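Local atomic coordinates of putative hydrogenase (PDB entry 3LYU), a protein that probably works as an oxidoreductase with FAD and a [2Fe-2S] cluster, and is represented here by an alpha/beta domain from within the longer chain. Residues G19-I24 and I43-T48; V31-I36 and F112-V117; L50-E55 and Q93-K98. One frame throughout, in Å; residues are numbered along the deposited sequence.

Interaction 1: G19-I24 and I43-T48; sequences GKILAI and IGNDVT
Asn45 OD1 is gripped by two backbone N-H groups, those of Gly19 and Phe18. Gly19 N lies 3.1 Å from Asn45 OD1, in the plane of the amide, with an N-H...O angle of 162°. On the other branch, Asn45 ND2 gives bonds to the carbonyls of Glu16 and Trp40, so the whole amide is fixed in rotation. Ile21 CD1 crosses it obliquely, 3.4 Å from Asn45 CG. An alanine here would probably loosen the loop before strand 20-26, because all four amide bonds would be gone.

Beyond this amide the chains run as parallel strands. Asp46 N binds Gly19 O at 2.7 Å, and Ile21 N binds Asp46 O at 2.9 Å. Thr48 N meets Ile21 O at 2.8 Å, nearly along the C=O axis. Ala23 N reaches Thr48 O at 3.1 Å from above the carbonyl plane. On one face, extended Lys20 runs beside Asp46, but NZ stays 4.3 Å from Asp46 OD2. Its salt bridge is with Glu106. On the other face, Ile21 and Ala23 pack on Val47.

The strands are the two ends of a right-handed beta-alpha-beta crossover through helix 29-42, and buried backbone polarity is paid for by these bonds.

Interaction 2: V31-I36 and F112-V117; sequences VEVYPI and FMVGPV
The Phe112 ring turns its CE1 and CZ side to helix 29-42. Val33 CB sits at the ring edge, near its plane, 4.3 Å from Phe112 CE1. Ile36 CD1 comes in obliquely, 3.7 Å from Phe112 CZ, and the two side chains cross at about a right angle. Trp40, one turn further along the helix, meets the same ring edge-to-face. The ring is placed by a first torsion of 165°, with CG anti to the backbone N.

Val114, two residues on, faces the helix as well. Its CG1 takes the crowded position between N and the carbonyl carbon. There it presses on Val33 CG1 at 3.3 Å, tighter than usual for two carbons. Val33 has chi1 of 21°, far from a staggered position, which is consistent with that crowding. Extended Glu32 brings OE2 to 3.9 Å from Val114 CG2, while its OE1 bonds Thr11 OG1.

The helix runs roughly antiparallel to the strand, at 146°, as expected for a helix laid over a parallel sheet. No hydrogen bond joins these two segments. They hold together by apolar contact, and the acid at the margin keeps its polar end for a partner elsewhere.

Interaction 3: L50-E55 and Q93-K98; sequences LHVTFE and QRLKEK
Apolar contacts come first. Leu50 and Val52 of strand 46-54 both point to helix 84-104. Leu95 swings its end to meet them, with CG anti to the backbone N. Its CD1 lies 3.4 Å from Val52 CG2, a tight fit for two carbons. The same methyl is 4.5 Å from Leu50 CD2, so it sits against both strand residues. Val52 spreads its two branches: CG2 goes to Leu95, and CG1 lies 4.1 Å from Arg94 CG. Leu50 CD2 also touches the root of a lysine, 4.4 Å from Lys98 CB. Around them, Val91 and Val99 of the same helix extend the apolar surface. Leu95 also packs on Asp119 and Val123 of helix 117-130, so its side chain serves the neighbouring helix as well as the strand.

Charged groups form the second kind. Arg94 and Lys98 give their aliphatic parts to the strand and carry their charges elsewhere. Lys98 N bonds Arg94 O at 3.1 Å, one helical turn apart, which sets both bases on the same side of the helix. The Arg94 chain is bent at chi2 (75°) and chi3 (70°), and its NH2 makes a salt bridge to Glu74 OE1. Lys98 NZ makes another to Glu74 OE2. One carboxylate on strand 70-76 is thus held by two cations, one on each oxygen, which would probably keep it ionised.

The helix runs at 158° to the strand, nearly antiparallel. It belongs to the crossover from strand 70-76 to strand 110-114, which passes under the middle of the sheet, as in Rossmann-like domains. With no hydrogen bond between the segments, branched carbons make the contact, and paired charges tie the helix to strand 70-76.

The three contacts share one five-stranded parallel sheet, in the order 70-76, 46-54, 20-26, 110-114, 134-136. Interaction 1 pairs two neighbouring strands. Interactions 2 and 3 set helices 29-42 and 84-104 against opposite faces. Centres lie about 13 Å apart for 1 and 2 and for 2 and 3, and about 18 Å for 1 and 3. Along the chain interactions 1 and 2 interleave, and interaction 3 follows 1. Strand 20-26 joins them: Ile24 N bonds Phe112 O, and Ala23 O bonds Leu50 N. The result is a three-layer alpha/beta domain, consistent with the nucleotide-binding half of ferredoxin-reductase-like proteins.

Interaction 1: G19-I24 and I43-T48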
# COMPACT_ATOMS: atom_id res chain seq x y z
N GLY B 19 18.05 17.14 -3.17
CA GLY B 19 19.04 18.11 -2.79
C GLY B 19 20.02 17.48 -1.82
O GLY B 19 20.75 16.58 -2.20
N LYS B 20 20.02 17.97 -0.58
CA LYS B 20 20.92 17.46 0.45
C LYS B 20 20.18 16.44 1.30
O LYS B 20 19.19 16.77 1.95
CB LYS B 20 21.43 18.61 1.31
CG LYS B 20 22.57 18.20 2.23
CD LYS B 20 23.20 19.39 2.92
CE LYS B 20 24.38 18.97 3.77
NZ LYS B 20 25.01 20.15 4.44
N ILE B 21 20.67 15.21 1.29
CA ILE B 21 20.03 14.12 2.01
C ILE B 21 20.85 13.53 3.16
O ILE B 21 22.05 13.31 3.04
CB ILE B 21 19.64 12.95 1.03
CG1 ILE B 21 18.83 13.50 -0.15
CG2 ILE B 21 18.84 11.88 1.79
CD1 ILE B 21 18.62 12.51 -1.27
N LEU B 22 20.18 13.29 4.27
CA LEU B 22 20.82 12.69 5.42
C LEU B 22 20.27 11.27 5.48
O LEU B 22 19.14 11.04 5.93
CB LEU B 22 20.45 13.45 6.70
CG LEU B 22 20.90 12.73 7.98
CD1 LEU B 22 22.41 12.46 7.91
CD2 LEU B 22 20.57 13.56 9.18
N ALA B 23 21.07 10.31 5.02
CA ALA B 23 20.66 8.92 5.04
C ALA B 23 21.24 8.26 6.30
O ALA B 23 22.46 8.13 6.43
CB ALA B 23 21.16 8.22 3.78
N ILE B 24 20.36 7.85 7.21
CA ILE B 24 20.75 7.23 8.48
C ILE B 24 20.56 5.71 8.52
O ILE B 24 19.56 5.18 8.02
CB ILE B 24 19.96 7.84 9.64
CG1 ILE B 24 20.10 9.35 9.60
CG2 ILE B 24 20.48 7.31 10.95
CD1 ILE B 24 19.24 10.04 10.60
N ILE B 43 22.60 10.28 -8.65
CA ILE B 43 21.45 10.96 -9.25
C ILE B 43 21.51 12.48 -9.07
O ILE B 43 20.71 13.22 -9.65
CB ILE B 43 20.10 10.39 -8.69
CG1 ILE B 43 19.39 9.61 -9.79
CG2 ILE B 43 19.20 11.48 -8.15
CD1 ILE B 43 20.21 8.46 -10.38
N GLY B 44 22.46 12.95 -8.28
CA GLY B 44 22.60 14.38 -8.09
C GLY B 44 22.25 14.91 -6.72
O GLY B 44 22.02 16.12 -6.56
N ASN B 45 22.19 14.02 -5.74
CA ASN B 45 21.87 14.39 -4.36
C ASN B 45 23.13 14.47 -3.50
O ASN B 45 24.04 13.67 -3.65
CB ASN B 45 20.91 13.36 -3.75
CG ASN B 45 19.56 13.36 -4.42
OD1 ASN B 45 18.84 14.35 -4.37
ND2 ASN B 45 19.22 12.25 -5.05
N ASP B 46 23.16 15.45 -2.60
CA ASP B 46 24.29 15.61 -1.69
C ASP B 46 23.94 14.80 -0.45
O ASP B 46 23.48 15.35 0.55
CB ASP B 46 24.46 17.08 -1.31
CG ASP B 46 25.53 17.29 -0.25
OD1 ASP B 46 26.72 17.07 -0.55
OD2 ASP B 46 25.18 17.68 0.88
N VAL B 47 24.14 13.49 -0.52
CA VAL B 47 23.80 12.65 0.62
C VAL B 47 24.99 12.43 1.56
O VAL B 47 26.11 12.18 1.12
CB VAL B 47 23.21 11.29 0.15
CG1 VAL B 47 24.19 10.57 -0.74
CG2 VAL B 47 22.85 10.42 1.35
N THR B 48 24.73 12.56 2.85
CA THR B 48 25.74 12.34 3.87
C THR B 48 25.11 11.26 4.74
O THR B 48 23.99 11.43 5.25
CB THR B 48 25.99 13.59 4.73
OG1 THR B 48 24.95 13.71 5.70
CG2 THR B 48 25.99 14.85 3.86

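Interaction 2: V31-I36 and F112-V117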
# COMPACT_ATOMS: atom_id res chain seq x y z
N VAL B 31 23.54 -1.55 6.07
CA VAL B 31 23.74 -2.40 4.91
C VAL B 31 22.72 -2.07 3.82
O VAL B 31 23.05 -2.02 2.63
CB VAL B 31 23.58 -3.88 5.30
CG1 VAL B 31 23.86 -4.78 4.10
CG2 VAL B 31 24.50 -4.20 6.47
N GLU B 32 21.49 -1.84 4.25
CA GLU B 32 20.40 -1.53 3.33
C GLU B 32 20.43 -0.09 2.81
O GLU B 32 20.15 0.15 1.64
CB GLU B 32 19.06 -1.82 4.02
CG GLU B 32 17.85 -1.73 3.12
CD GLU B 32 16.61 -2.28 3.77
OE1 GLU B 32 15.52 -2.18 3.15
OE2 GLU B 32 16.72 -2.83 4.89
N VAL B 33 20.77 0.86 3.66
CA VAL B 33 20.83 2.25 3.20
C VAL B 33 22.00 2.45 2.24
O VAL B 33 21.98 3.35 1.40
CB VAL B 33 20.90 3.28 4.40
CG1 VAL B 33 21.40 2.61 5.65
CG2 VAL B 33 21.82 4.44 4.05
N TYR B 34 23.02 1.61 2.35
CA TYR B 34 24.18 1.75 1.47
C TYR B 34 23.80 1.88 0.00
O TYR B 34 24.00 2.93 -0.59
CB TYR B 34 25.15 0.59 1.67
CG TYR B 34 26.29 0.60 0.67
CD1 TYR B 34 27.03 1.77 0.42
CD2 TYR B 34 26.65 -0.57 -0.01
CE1 TYR B 34 28.10 1.77 -0.48
CE2 TYR B 34 27.72 -0.58 -0.90
CZ TYR B 34 28.44 0.59 -1.14
OH TYR B 34 29.50 0.56 -2.02
N PRO B 35 23.25 0.81 -0.61
CA PRO B 35 22.88 0.90 -2.02
C PRO B 35 21.90 2.04 -2.35
O PRO B 35 21.88 2.55 -3.46
CB PRO B 35 22.30 -0.48 -2.32
CG PRO B 35 21.83 -0.95 -0.98
CD PRO B 35 22.93 -0.53 -0.07
N ILE B 36 21.11 2.44 -1.38
CA ILE B 36 20.17 3.52 -1.58
C ILE B 36 20.88 4.86 -1.65
O ILE B 36 20.63 5.66 -2.57
CB ILE B 36 19.14 3.57 -0.44
CG1 ILE B 36 18.27 2.31 -0.48
CG2 ILE B 36 18.31 4.82 -0.53
CD1 ILE B 36 17.17 2.27 0.57
N PHE B 112 16.25 10.26 5.63
CA PHE B 112 15.77 8.90 5.42
C PHE B 112 16.48 7.99 6.40
O PHE B 112 17.68 8.08 6.57
CB PHE B 112 16.04 8.47 3.99
CG PHE B 112 15.91 6.99 3.77
CD1 PHE B 112 17.05 6.18 3.69
CD2 PHE B 112 14.66 6.40 3.60
CE1 PHE B 112 16.95 4.82 3.44
CE2 PHE B 112 14.55 5.03 3.35
CZ PHE B 112 15.69 4.24 3.27
N MSE B 113 15.72 7.11 7.05
CA MSE B 113 16.32 6.22 8.00
C MSE B 113 15.82 4.79 7.97
O MSE B 113 14.66 4.51 7.65
CB MSE B 113 16.14 6.75 9.41
CG MSE B 113 16.94 5.96 10.40
SE MSE B 113 16.49 6.29 12.20
CE MSE B 113 16.61 4.49 12.89
N VAL B 114 16.72 3.88 8.32
CA VAL B 114 16.42 2.46 8.41
C VAL B 114 17.08 1.92 9.69
O VAL B 114 18.29 1.97 9.86
CB VAL B 114 16.89 1.69 7.13
CG1 VAL B 114 18.25 2.20 6.69
CG2 VAL B 114 16.96 0.19 7.40
N GLY B 115 16.26 1.43 10.61
CA GLY B 115 16.75 0.87 11.86
C GLY B 115 15.55 0.45 12.70
O GLY B 115 14.42 0.54 12.23
N PRO B 116 15.76 -0.01 13.95
CA PRO B 116 14.60 -0.41 14.76
C PRO B 116 13.56 0.69 14.81
O PRO B 116 13.89 1.88 14.78
CB PRO B 116 15.20 -0.74 16.13
CG PRO B 116 16.56 -0.08 16.12
CD PRO B 116 17.02 -0.22 14.69
N VAL B 117 12.29 0.28 14.87
CA VAL B 117 11.16 1.20 14.89
C VAL B 117 11.13 2.10 16.12
O VAL B 117 10.43 3.11 16.16
CB VAL B 117 9.82 0.41 14.74
CG1 VAL B 117 9.62 -0.49 15.93
CG2 VAL B 117 8.66 1.38 14.56

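Interaction 3: L50-E55 and Q93-K98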
# COMPACT_ATOMS: atom_id res chain seq x y z
N LEU B 50 24.88 8.51 7.98
CA LEU B 50 25.25 8.42 9.37
C LEU B 50 25.01 7.00 9.83
O LEU B 50 23.93 6.46 9.66
CB LEU B 50 24.40 9.39 10.21
CG LEU B 50 24.40 9.16 11.73
CD1 LEU B 50 25.77 9.42 12.29
CD2 LEU B 50 23.36 10.05 12.39
N HIS B 51 26.04 6.37 10.39
CA HIS B 51 25.89 5.01 10.89
C HIS B 51 26.11 5.02 12.39
O HIS B 51 27.22 5.29 12.86
CB HIS B 51 26.92 4.07 10.25
CG HIS B 51 26.72 2.62 10.62
ND1 HIS B 51 27.72 1.68 10.51
CD2 HIS B 51 25.64 1.97 11.10
CE1 HIS B 51 27.26 0.51 10.90
NE2 HIS B 51 26.00 0.65 11.27
N VAL B 52 25.05 4.73 13.14
CA VAL B 52 25.16 4.69 14.60
C VAL B 52 25.02 3.23 15.01
O VAL B 52 23.99 2.59 14.76
CB VAL B 52 24.08 5.55 15.29
CG1 VAL B 52 24.34 5.60 16.79
CG2 VAL B 52 24.08 6.96 14.71
N THR B 53 26.07 2.69 15.62
CA THR B 53 26.06 1.30 16.06
C THR B 53 27.13 1.12 17.13
O THR B 53 27.73 2.10 17.56
CB THR B 53 26.34 0.36 14.86
OG1 THR B 53 26.06 -0.99 15.23
CG2 THR B 53 27.80 0.46 14.41
N PHE B 54 27.36 -0.12 17.58
CA PHE B 54 28.37 -0.39 18.60
C PHE B 54 29.75 -0.52 17.97
O PHE B 54 29.88 -0.91 16.81
CB PHE B 54 28.02 -1.67 19.37
CG PHE B 54 26.80 -1.52 20.23
CD1 PHE B 54 26.76 -0.56 21.23
CD2 PHE B 54 25.70 -2.35 20.06
CE1 PHE B 54 25.64 -0.41 22.05
CE2 PHE B 54 24.58 -2.22 20.86
CZ PHE B 54 24.54 -1.25 21.87
N GLU B 55 30.79 -0.17 18.72
CA GLU B 55 32.15 -0.21 18.21
C GLU B 55 32.50 -1.45 17.37
O GLU B 55 33.10 -1.33 16.30
CB GLU B 55 33.15 -0.09 19.37
CG GLU B 55 33.14 1.27 20.03
CD GLU B 55 34.18 1.39 21.14
OE1 GLU B 55 34.25 2.46 21.78
OE2 GLU B 55 34.94 0.41 21.36
N GLN B 93 20.54 7.33 22.40
CA GLN B 93 20.95 8.66 22.84
C GLN B 93 21.91 9.31 21.84
O GLN B 93 21.70 10.44 21.43
CB GLN B 93 21.64 8.57 24.20
CG GLN B 93 20.75 8.14 25.35
CD GLN B 93 19.56 9.07 25.55
OE1 GLN B 93 18.52 8.94 24.88
NE2 GLN B 93 19.69 10.03 26.47
N ARG B 94 22.96 8.59 21.48
CA ARG B 94 23.96 9.08 20.53
C ARG B 94 23.31 9.43 19.21
O ARG B 94 23.77 10.31 18.48
CB ARG B 94 25.02 7.99 20.31
CG ARG B 94 26.08 8.34 19.27
CD ARG B 94 27.09 9.35 19.82
NE ARG B 94 27.95 8.77 20.84
CZ ARG B 94 28.98 7.96 20.60
NH1 ARG B 94 29.70 7.48 21.60
NH2 ARG B 94 29.29 7.65 19.35
N LEU B 95 22.21 8.73 18.90
CA LEU B 95 21.47 8.94 17.66
C LEU B 95 20.67 10.25 17.64
O LEU B 95 20.65 10.95 16.63
CB LEU B 95 20.53 7.75 17.43
CG LEU B 95 19.76 7.69 16.11
CD1 LEU B 95 20.71 7.51 14.94
CD2 LEU B 95 18.78 6.52 16.17
N LYS B 96 20.02 10.57 18.75
CA LYS B 96 19.24 11.80 18.83
C LYS B 96 20.20 12.97 18.83
O LYS B 96 20.01 13.95 18.11
CB LYS B 96 18.43 11.85 20.13
CG LYS B 96 17.78 10.54 20.48
CD LYS B 96 17.08 10.60 21.83
CE LYS B 96 15.80 11.40 21.74
NZ LYS B 96 15.07 11.34 23.04
N GLU B 97 21.25 12.86 19.64
CA GLU B 97 22.26 13.90 19.78
C GLU B 97 22.94 14.29 18.46
O GLU B 97 23.04 15.47 18.15
CB GLU B 97 23.33 13.47 20.79
CG GLU B 97 22.77 13.09 22.17
CD GLU B 97 23.85 12.71 23.18
OE1 GLU B 97 24.70 11.86 22.84
OE2 GLU B 97 23.82 13.25 24.30
N LYS B 98 23.39 13.30 17.69
CA LYS B 98 24.07 13.58 16.42
C LYS B 98 23.15 14.19 15.37
O LYS B 98 23.57 15.06 14.61
CB LYS B 98 24.71 12.31 15.86
CG LYS B 98 26.21 12.46 15.52
CD LYS B 98 26.49 13.75 14.74
CE LYS B 98 27.91 13.79 14.21
NZ LYS B 98 28.92 13.60 15.28